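Local coordinates for BF1531-like N-terminal domain-containing protein (Bacteroides fragilis, PDB 3SLR) that is of unknown function but carries a magnesium-binding phosphatase-like domain in its N-terminal part and may act on ester bonds, at residues A[52-57]-A[73-78]; A[138-141]-A[145-148]; A[267-272]-A[300-305]. All coordinates share one frame; numbering follows the deposited sequence.

Interaction 1 of 3, residues A[52-57]-A[73-78]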
loop_
_atom_site.group_PDB
_atom_site.type_symbol
_atom_site.label_atom_id
_atom_site.label_comp_id
_atom_site.label_asym_id
_atom_site.label_seq_id
_atom_site.Cartn_x
_atom_site.Cartn_y
_atom_site.Cartn_z
ATOM N N GLU A 52 -13.793 3.408 -16.126
ATOM C CA GLU A 52 -13.803 3.062 -17.540
ATOM C C GLU A 52 -12.378 2.684 -17.907
ATOM O O GLU A 52 -11.492 3.541 -17.972
ATOM C CB GLU A 52 -14.294 4.227 -18.411
ATOM C CG GLU A 52 -14.315 3.885 -19.908
ATOM C CD GLU A 52 -14.695 5.062 -20.803
ATOM O OE1 GLU A 52 -14.574 4.931 -22.045
ATOM O OE2 GLU A 52 -15.119 6.110 -20.277
ATOM N N LEU A 53 -12.152 1.399 -18.141
ATOM C CA LEU A 53 -10.785 0.909 -18.312
ATOM C C LEU A 53 -10.441 0.564 -19.757
ATOM O O LEU A 53 -10.999 -0.373 -20.334
ATOM C CB LEU A 53 -10.544 -0.285 -17.398
ATOM C CG LEU A 53 -9.068 -0.546 -17.081
ATOM C CD1 LEU A 53 -8.912 -0.991 -15.653
ATOM C CD2 LEU A 53 -8.487 -1.557 -18.064
ATOM N N TRP A 54 -9.534 1.344 -20.344
ATOM C CA TRP A 54 -9.010 1.053 -21.675
ATOM C C TRP A 54 -7.686 0.297 -21.544
ATOM O O TRP A 54 -6.799 0.709 -20.806
ATOM C CB TRP A 54 -8.792 2.335 -22.478
ATOM C CG TRP A 54 -8.176 2.106 -23.825
ATOM C CD1 TRP A 54 -8.832 1.791 -24.989
ATOM C CD2 TRP A 54 -6.780 2.177 -24.162
ATOM N NE1 TRP A 54 -7.931 1.660 -26.017
ATOM C CE2 TRP A 54 -6.668 1.891 -25.537
ATOM C CE3 TRP A 54 -5.616 2.454 -23.433
ATOM C CZ2 TRP A 54 -5.440 1.875 -26.199
ATOM C CZ3 TRP A 54 -4.396 2.439 -24.094
ATOM C CH2 TRP A 54 -4.317 2.146 -25.460
ATOM N N GLU A 55 -7.577 -0.809 -22.266
ATOM C CA GLU A 55 -6.397 -1.662 -22.233
ATOM C C GLU A 55 -5.719 -1.569 -23.583
ATOM O O GLU A 55 -6.360 -1.789 -24.624
ATOM C CB GLU A 55 -6.851 -3.106 -22.041
ATOM C CG GLU A 55 -6.239 -3.858 -20.906
ATOM C CD GLU A 55 -6.633 -5.327 -20.951
ATOM O OE1 GLU A 55 -5.725 -6.178 -21.032
ATOM O OE2 GLU A 55 -7.853 -5.621 -20.923
ATOM N N ALA A 56 -4.431 -1.249 -23.585
ATOM C CA ALA A 56 -3.660 -1.292 -24.817
ATOM C C ALA A 56 -3.518 -2.744 -25.227
ATOM O O ALA A 56 -3.580 -3.645 -24.383
ATOM C CB ALA A 56 -2.290 -0.660 -24.627
ATOM N N GLU A 57 -3.344 -2.971 -26.525
ATOM C CA GLU A 57 -3.078 -4.311 -27.013
ATOM C C GLU A 57 -1.775 -4.822 -26.420
ATOM O O GLU A 57 -0.941 -4.038 -25.958
ATOM C CB GLU A 57 -2.999 -4.323 -28.536
ATOM C CG GLU A 57 -4.276 -3.836 -29.195
ATOM C CD GLU A 57 -5.501 -4.611 -28.745
ATOM O OE1 GLU A 57 -5.423 -5.850 -28.617
ATOM O OE2 GLU A 57 -6.553 -3.980 -28.511
ATOM N N TYR A 73 -3.916 8.176 -26.789
ATOM C CA TYR A 73 -4.171 9.615 -26.687
ATOM C C TYR A 73 -5.614 9.976 -27.003
ATOM O O TYR A 73 -6.183 10.893 -26.400
ATOM C CB TYR A 73 -3.209 10.413 -27.564
ATOM C CG TYR A 73 -1.797 10.375 -27.044
ATOM C CD1 TYR A 73 -1.432 11.105 -25.919
ATOM C CD2 TYR A 73 -0.835 9.592 -27.659
ATOM C CE1 TYR A 73 -0.138 11.058 -25.426
ATOM C CE2 TYR A 73 0.456 9.542 -27.178
ATOM C CZ TYR A 73 0.799 10.277 -26.059
ATOM O OH TYR A 73 2.094 10.225 -25.583
ATOM N N GLN A 74 -6.216 9.256 -27.940
ATOM C CA GLN A 74 -7.622 9.498 -28.253
ATOM C C GLN A 74 -8.530 9.183 -27.061
ATOM O O GLN A 74 -9.612 9.754 -26.923
ATOM C CB GLN A 74 -8.053 8.704 -29.492
ATOM C CG GLN A 74 -7.140 8.889 -30.702
ATOM C CD GLN A 74 -7.133 10.310 -31.243
ATOM O OE1 GLN A 74 -7.742 11.213 -30.668
ATOM N NE2 GLN A 74 -6.442 10.512 -32.367
ATOM N N PHE A 75 -8.078 8.285 -26.188
ATOM C CA PHE A 75 -8.861 7.879 -25.019
ATOM C C PHE A 75 -8.908 8.973 -23.941
ATOM O O PHE A 75 -9.850 9.032 -23.161
ATOM C CB PHE A 75 -8.299 6.571 -24.427
ATOM C CG PHE A 75 -9.035 6.084 -23.206
ATOM C CD1 PHE A 75 -10.368 5.700 -23.285
ATOM C CD2 PHE A 75 -8.386 5.990 -21.973
ATOM C CE1 PHE A 75 -11.050 5.256 -22.165
ATOM C CE2 PHE A 75 -9.064 5.538 -20.843
ATOM C CZ PHE A 75 -10.395 5.171 -20.938
ATOM N N GLU A 76 -7.883 9.823 -23.908
ATOM C CA GLU A 76 -7.779 10.916 -22.935
ATOM C C GLU A 76 -7.989 10.452 -21.490
ATOM O O GLU A 76 -8.932 10.867 -20.817
ATOM C CB GLU A 76 -8.755 12.046 -23.281
ATOM C CG GLU A 76 -8.449 12.721 -24.615
ATOM C CD GLU A 76 -9.486 13.775 -24.996
ATOM O OE1 GLU A 76 -10.565 13.811 -24.366
ATOM O OE2 GLU A 76 -9.220 14.561 -25.929
ATOM N N PRO A 77 -7.097 9.586 -21.003
ATOM C CA PRO A 77 -7.307 9.005 -19.675
ATOM C C PRO A 77 -7.097 10.005 -18.541
ATOM O O PRO A 77 -6.325 10.966 -18.670
ATOM C CB PRO A 77 -6.243 7.897 -19.614
ATOM C CG PRO A 77 -5.149 8.380 -20.541
ATOM C CD PRO A 77 -5.890 9.064 -21.665
ATOM N N ASP A 78 -7.795 9.770 -17.436
ATOM C CA ASP A 78 -7.548 10.478 -16.186
ATOM C C ASP A 78 -6.322 9.889 -15.481
ATOM O O ASP A 78 -5.559 10.614 -14.840
ATOM C CB ASP A 78 -8.763 10.367 -15.278
ATOM C CG ASP A 78 -9.987 11.034 -15.861
ATOM O OD1 ASP A 78 -9.879 12.215 -16.245
ATOM O OD2 ASP A 78 -11.045 10.376 -15.940
#
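F75 carries the contact from the 73-78 side, its ring meeting W54 and E52 of strand 50-55. CG of F75 lies anti to the backbone N (chi1 179°), which directs the ring at the strand. W54 CB sits above its centre, 3.4 Å from the F75 ring centroid and 5° off the normal, a clear CH-pi contact. The indole adds little stacking, since its five-membered ring has slid aside, with the W54 and F75 centroids 5.1 Å apart and planes at 26°. Strand oxygens occupy the phenyl edge instead: E52 O lies in the ring plane 3.6 Å from F75 CZ, and E52 OE1 is 3.5 Å from F75 CE1, its carboxylate turned almost perpendicular to the ring. E76, with positive phi, then leaves the helix, its N bonding to Y73 O, and D78 OD2 accepts K24 N. The contact thus lies at the outermost strand, 50-55, of a parallel sheet, within the crossover to strand 79-83; F75 also touches K24 of strand 22-29, while L53 packs on helix 34-46.

Interaction 2 of 3, residues A[138-141]-A[145-148]; sequences SYAT and SSFT
S146 and A140 supply the polar part of this contact, a hydroxyl set against a main-chain carbonyl. S146 OG lies 2.8 Å from A140 O, and the angle at that oxygen, measured from A140 C to S146 OG, is about 122°, so the hydroxyl approaches the carbonyl from one side and not head-on. A140 O and V143 O both lie within hydrogen-bonding reach of S146 OG. In the other direction OG accepts Y149 N, which makes S146 the N-cap of helix 147-164. Its first torsion, chi1 75°, places OG between the backbone N and the carbonyl carbon, where it can face both the first turn of the helix and the preceding loop. The buried hydroxyl thus has polar partners in two carbonyls and one backbone N-H.

The apolar part is small and centred on the A140 methyl. S146 CB approaches A140 CB to 3.9 Å, and T148 CB stands at the same distance, 3.9 Å, from A140 CB. T148 meets the methyl with its branch point, CG2 and OG1 both lying farther off. OG1, anti to the carbonyl carbon (chi1 -78°), finds its polar partner outside the contact in E130 OE2.

Residues 138-141 form a 3-10 segment in the excursion between strand 122-126 and helix 147-164, and in the contact that loop lies against the start of the helix. F147 lies on another side of this first turn, touching helix 86-94 and meeting H93 edge-to-face, while S145 O is hydrogen-bonded to H93 NE2.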
loop_
_atom_site.group_PDB
_atom_site.type_symbol
_atom_site.label_atom_id
_atom_site.label_comp_id
_atom_site.label_asym_id
_atom_site.label_seq_id
_atom_site.Cartn_x
_atom_site.Cartn_y
_atom_site.Cartn_z
ATOM N N SER A 138 26.659 -12.939 -6.175
ATOM C CA SER A 138 26.629 -11.647 -5.514
ATOM C C SER A 138 27.594 -10.661 -6.159
ATOM O O SER A 138 27.451 -9.453 -5.988
ATOM C CB SER A 138 26.991 -11.798 -4.028
ATOM O OG SER A 138 25.984 -12.513 -3.336
ATOM N N TYR A 139 28.594 -11.183 -6.869
ATOM C CA TYR A 139 29.599 -10.340 -7.519
ATOM C C TYR A 139 28.952 -9.373 -8.515
ATOM O O TYR A 139 29.578 -8.398 -8.944
ATOM C CB TYR A 139 30.645 -11.211 -8.228
ATOM C CG TYR A 139 31.878 -10.456 -8.678
ATOM C CD1 TYR A 139 32.926 -10.218 -7.790
ATOM C CD2 TYR A 139 32.002 -9.993 -9.986
ATOM C CE1 TYR A 139 34.071 -9.539 -8.192
ATOM C CE2 TYR A 139 33.143 -9.303 -10.398
ATOM C CZ TYR A 139 34.170 -9.083 -9.491
ATOM O OH TYR A 139 35.304 -8.404 -9.879
ATOM N N ALA A 140 27.698 -9.627 -8.876
ATOM C CA ALA A 140 26.988 -8.732 -9.798
ATOM C C ALA A 140 27.055 -7.255 -9.387
ATOM O O ALA A 140 26.985 -6.368 -10.239
ATOM C CB ALA A 140 25.535 -9.160 -9.968
ATOM N N THR A 141 27.164 -6.983 -8.089
ATOM C CA THR A 141 27.150 -5.586 -7.638
ATOM C C THR A 141 28.366 -4.797 -8.135
ATOM O O THR A 141 28.329 -3.570 -8.197
ATOM C CB THR A 141 27.082 -5.454 -6.097
ATOM O OG1 THR A 141 28.320 -5.897 -5.519
ATOM C CG2 THR A 141 25.930 -6.271 -5.525
ATOM N N SER A 145 27.333 -3.622 -15.906
ATOM C CA SER A 145 26.454 -4.108 -16.967
ATOM C C SER A 145 25.539 -5.241 -16.495
ATOM O O SER A 145 24.711 -5.718 -17.266
ATOM C CB SER A 145 27.283 -4.589 -18.161
ATOM O OG SER A 145 28.107 -5.674 -17.775
ATOM N N SER A 146 25.694 -5.682 -15.246
ATOM C CA SER A 146 24.891 -6.804 -14.742
ATOM C C SER A 146 23.436 -6.387 -14.587
ATOM O O SER A 146 23.140 -5.195 -14.417
ATOM C CB SER A 146 25.425 -7.333 -13.407
ATOM O OG SER A 146 25.115 -6.466 -12.334
ATOM N N PHE A 147 22.523 -7.357 -14.647
ATOM C CA PHE A 147 21.104 -7.037 -14.505
ATOM C C PHE A 147 20.818 -6.515 -13.106
ATOM O O PHE A 147 20.027 -5.594 -12.937
ATOM C CB PHE A 147 20.204 -8.236 -14.812
ATOM C CG PHE A 147 18.729 -7.886 -14.899
ATOM C CD1 PHE A 147 18.232 -7.194 -15.994
ATOM C CD2 PHE A 147 17.852 -8.240 -13.885
ATOM C CE1 PHE A 147 16.881 -6.867 -16.084
ATOM C CE2 PHE A 147 16.497 -7.914 -13.963
ATOM C CZ PHE A 147 16.011 -7.238 -15.065
ATOM N N THR A 148 21.456 -7.109 -12.104
ATOM C CA THR A 148 21.257 -6.676 -10.717
ATOM C C THR A 148 21.672 -5.223 -10.500
ATOM O O THR A 148 20.939 -4.452 -9.875
ATOM C CB THR A 148 21.981 -7.607 -9.749
ATOM O OG1 THR A 148 21.208 -8.809 -9.603
ATOM C CG2 THR A 148 22.140 -6.956 -8.387
#

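Interaction 3 of 3, residues A[267-272]-A[300-305]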
loop_
_atom_site.group_PDB
_atom_site.type_symbol
_atom_site.label_atom_id
_atom_site.label_comp_id
_atom_site.label_asym_id
_atom_site.label_seq_id
_atom_site.Cartn_x
_atom_site.Cartn_y
_atom_site.Cartn_z
ATOM N N LYS A 267 5.939 6.824 13.722
ATOM C CA LYS A 267 6.177 7.312 12.361
ATOM C C LYS A 267 4.915 7.929 11.735
ATOM O O LYS A 267 4.994 8.944 11.048
ATOM C CB LYS A 267 6.746 6.215 11.457
ATOM C CG LYS A 267 8.216 5.897 11.733
ATOM C CD LYS A 267 8.755 4.860 10.735
ATOM C CE LYS A 267 8.176 3.466 10.988
ATOM N NZ LYS A 267 8.811 2.438 10.069
ATOM N N LEU A 268 3.763 7.308 11.960
ATOM C CA LEU A 268 2.497 7.867 11.484
ATOM C C LEU A 268 2.256 9.255 12.085
ATOM O O LEU A 268 1.947 10.210 11.369
ATOM C CB LEU A 268 1.323 6.937 11.822
ATOM C CG LEU A 268 1.342 5.605 11.083
ATOM C CD1 LEU A 268 0.261 4.677 11.654
ATOM C CD2 LEU A 268 1.174 5.800 9.564
ATOM N N LYS A 269 2.408 9.365 13.396
ATOM C CA LYS A 269 2.195 10.642 14.062
ATOM C C LYS A 269 3.147 11.671 13.450
ATOM O O LYS A 269 2.752 12.794 13.123
ATOM C CB LYS A 269 2.441 10.494 15.571
ATOM C CG LYS A 269 2.117 11.727 16.417
ATOM C CD LYS A 269 3.265 12.733 16.420
ATOM C CE LYS A 269 2.893 14.016 17.177
ATOM N NZ LYS A 269 1.664 14.641 16.622
ATOM N N ASN A 270 4.401 11.275 13.267
ATOM C CA ASN A 270 5.400 12.198 12.728
ATOM C C ASN A 270 5.143 12.650 11.274
ATOM O O ASN A 270 5.706 13.658 10.828
ATOM C CB ASN A 270 6.818 11.628 12.895
ATOM C CG ASN A 270 7.319 11.715 14.332
ATOM O OD1 ASN A 270 6.854 12.545 15.106
ATOM N ND2 ASN A 270 8.284 10.865 14.687
ATOM N N ARG A 271 4.297 11.928 10.536
ATOM C CA ARG A 271 3.930 12.363 9.182
ATOM C C ARG A 271 2.533 12.993 9.121
ATOM O O ARG A 271 1.963 13.157 8.047
ATOM C CB ARG A 271 4.067 11.237 8.135
ATOM C CG ARG A 271 3.186 10.006 8.360
ATOM C CD ARG A 271 2.642 9.449 7.039
ATOM N NE ARG A 271 1.572 10.283 6.504
ATOM C CZ ARG A 271 0.600 9.845 5.709
ATOM N NH1 ARG A 271 0.550 8.570 5.350
ATOM N NH2 ARG A 271 -0.327 10.679 5.271
ATOM N N GLY A 272 1.987 13.339 10.278
ATOM C CA GLY A 272 0.760 14.108 10.322
ATOM C C GLY A 272 -0.501 13.299 10.548
ATOM O O GLY A 272 -1.601 13.859 10.554
ATOM N N LEU A 300 2.184 11.100 25.904
ATOM C CA LEU A 300 0.896 11.779 25.850
ATOM C C LEU A 300 0.840 12.831 24.753
ATOM O O LEU A 300 -0.211 13.038 24.165
ATOM C CB LEU A 300 0.517 12.400 27.195
ATOM C CG LEU A 300 0.047 11.404 28.256
ATOM C CD1 LEU A 300 -0.518 12.123 29.483
ATOM C CD2 LEU A 300 -0.992 10.472 27.667
ATOM N N ASP A 301 1.956 13.493 24.465
ATOM C CA ASP A 301 1.924 14.563 23.462
ATOM C C ASP A 301 1.836 14.035 22.032
ATOM O O ASP A 301 1.746 14.809 21.079
ATOM C CB ASP A 301 3.105 15.524 23.611
ATOM C CG ASP A 301 4.445 14.848 23.407
ATOM O OD1 ASP A 301 4.492 13.770 22.774
ATOM O OD2 ASP A 301 5.462 15.408 23.875
ATOM N N ASP A 302 1.867 12.716 21.884
ATOM C CA ASP A 302 1.661 12.104 20.574
ATOM C C ASP A 302 0.179 11.829 20.346
ATOM O O ASP A 302 -0.235 11.517 19.235
ATOM C CB ASP A 302 2.445 10.798 20.456
ATOM C CG ASP A 302 3.942 11.015 20.447
ATOM O OD1 ASP A 302 4.404 11.990 19.818
ATOM O OD2 ASP A 302 4.658 10.211 21.085
ATOM N N ILE A 303 -0.618 11.943 21.405
ATOM C CA ILE A 303 -2.024 11.574 21.329
ATOM C C ILE A 303 -2.915 12.818 21.285
ATOM O O ILE A 303 -2.982 13.584 22.251
ATOM C CB ILE A 303 -2.432 10.687 22.523
ATOM C CG1 ILE A 303 -1.454 9.515 22.712
ATOM C CG2 ILE A 303 -3.852 10.196 22.351
ATOM C CD1 ILE A 303 -1.479 8.499 21.593
ATOM N N ALA A 304 -3.606 13.011 20.164
ATOM C CA ALA A 304 -4.445 14.198 19.967
ATOM C C ALA A 304 -5.725 14.197 20.803
ATOM O O ALA A 304 -6.128 15.230 21.331
ATOM C CB ALA A 304 -4.785 14.362 18.492
ATOM N N VAL A 305 -6.369 13.040 20.906
ATOM C CA VAL A 305 -7.588 12.907 21.691
ATOM C C VAL A 305 -7.486 11.618 22.469
ATOM O O VAL A 305 -7.270 10.562 21.882
ATOM C CB VAL A 305 -8.843 12.825 20.793
ATOM C CG1 VAL A 305 -10.100 12.881 21.639
ATOM C CG2 VAL A 305 -8.833 13.949 19.764
HETATM O O HOH W 1 7.002 11.369 18.283
#
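K269 and D302 cross at about a right angle, the aliphatic run of the lysine passing beside the aspartate carboxylate. The touching atoms are methylenes: K269 CD and K269 CE are each 3.7 Å from D302 OD1, and K269 CG is 3.7 Å from D302 O. K269 CE also comes within 4.1 Å of D301 O. Bends at chi2 (-83°) and chi4 (-56°) give the lysine chain its shape, and the second turns the ammonium away from the oxygen that its methylenes touch. K269 NZ ends 5.0 Å from D302 OD1, too far for a salt bridge.

The carboxylate has polar partners of its own. D302 OD2 accepts K299 N, just before the 3-10 segment, while D302 OD1 takes a proton from water 1, its oxygen 3.1 Å away. That water also reaches N270 OD1, although weakly, and so links the segments. G272 is the C-prime residue of the Schellman motif that closes helix 255-270, its N bonding to K269 O and I273 N to L268 O. The contact joins this helix end to the loop before strand 305-309 in the four-stranded parallel-sheet domain, consistent with a HAD-like phosphatase fold.

Methylene packing and one water bridge make up the contact. Opposite charges may give a modest attraction, probably weakened by solvent at this surface position, but the polar hold on D302 comes from K299 N and the water.

How the interactions relate
The three contacts are separate, following one another along the chain without touching. Interactions 1 and 2 belong to the FkbH N-terminal family region, their centres 37 Å apart and their nearest atoms about 20 Å. Interaction 1 lies beside one outermost strand of the five-stranded sheet, interaction 2 at a helix start. Interaction 3 accompanies the second, four-stranded sheet, centred 41 Å from interaction 1, across the chain's centre, and 42 Å from interaction 2. That sheet includes strand 224-227, which leads directly to the magnesium ligands D228 and D230; D336 completes the protein part of the site. None of the three contacts adjoins the metal.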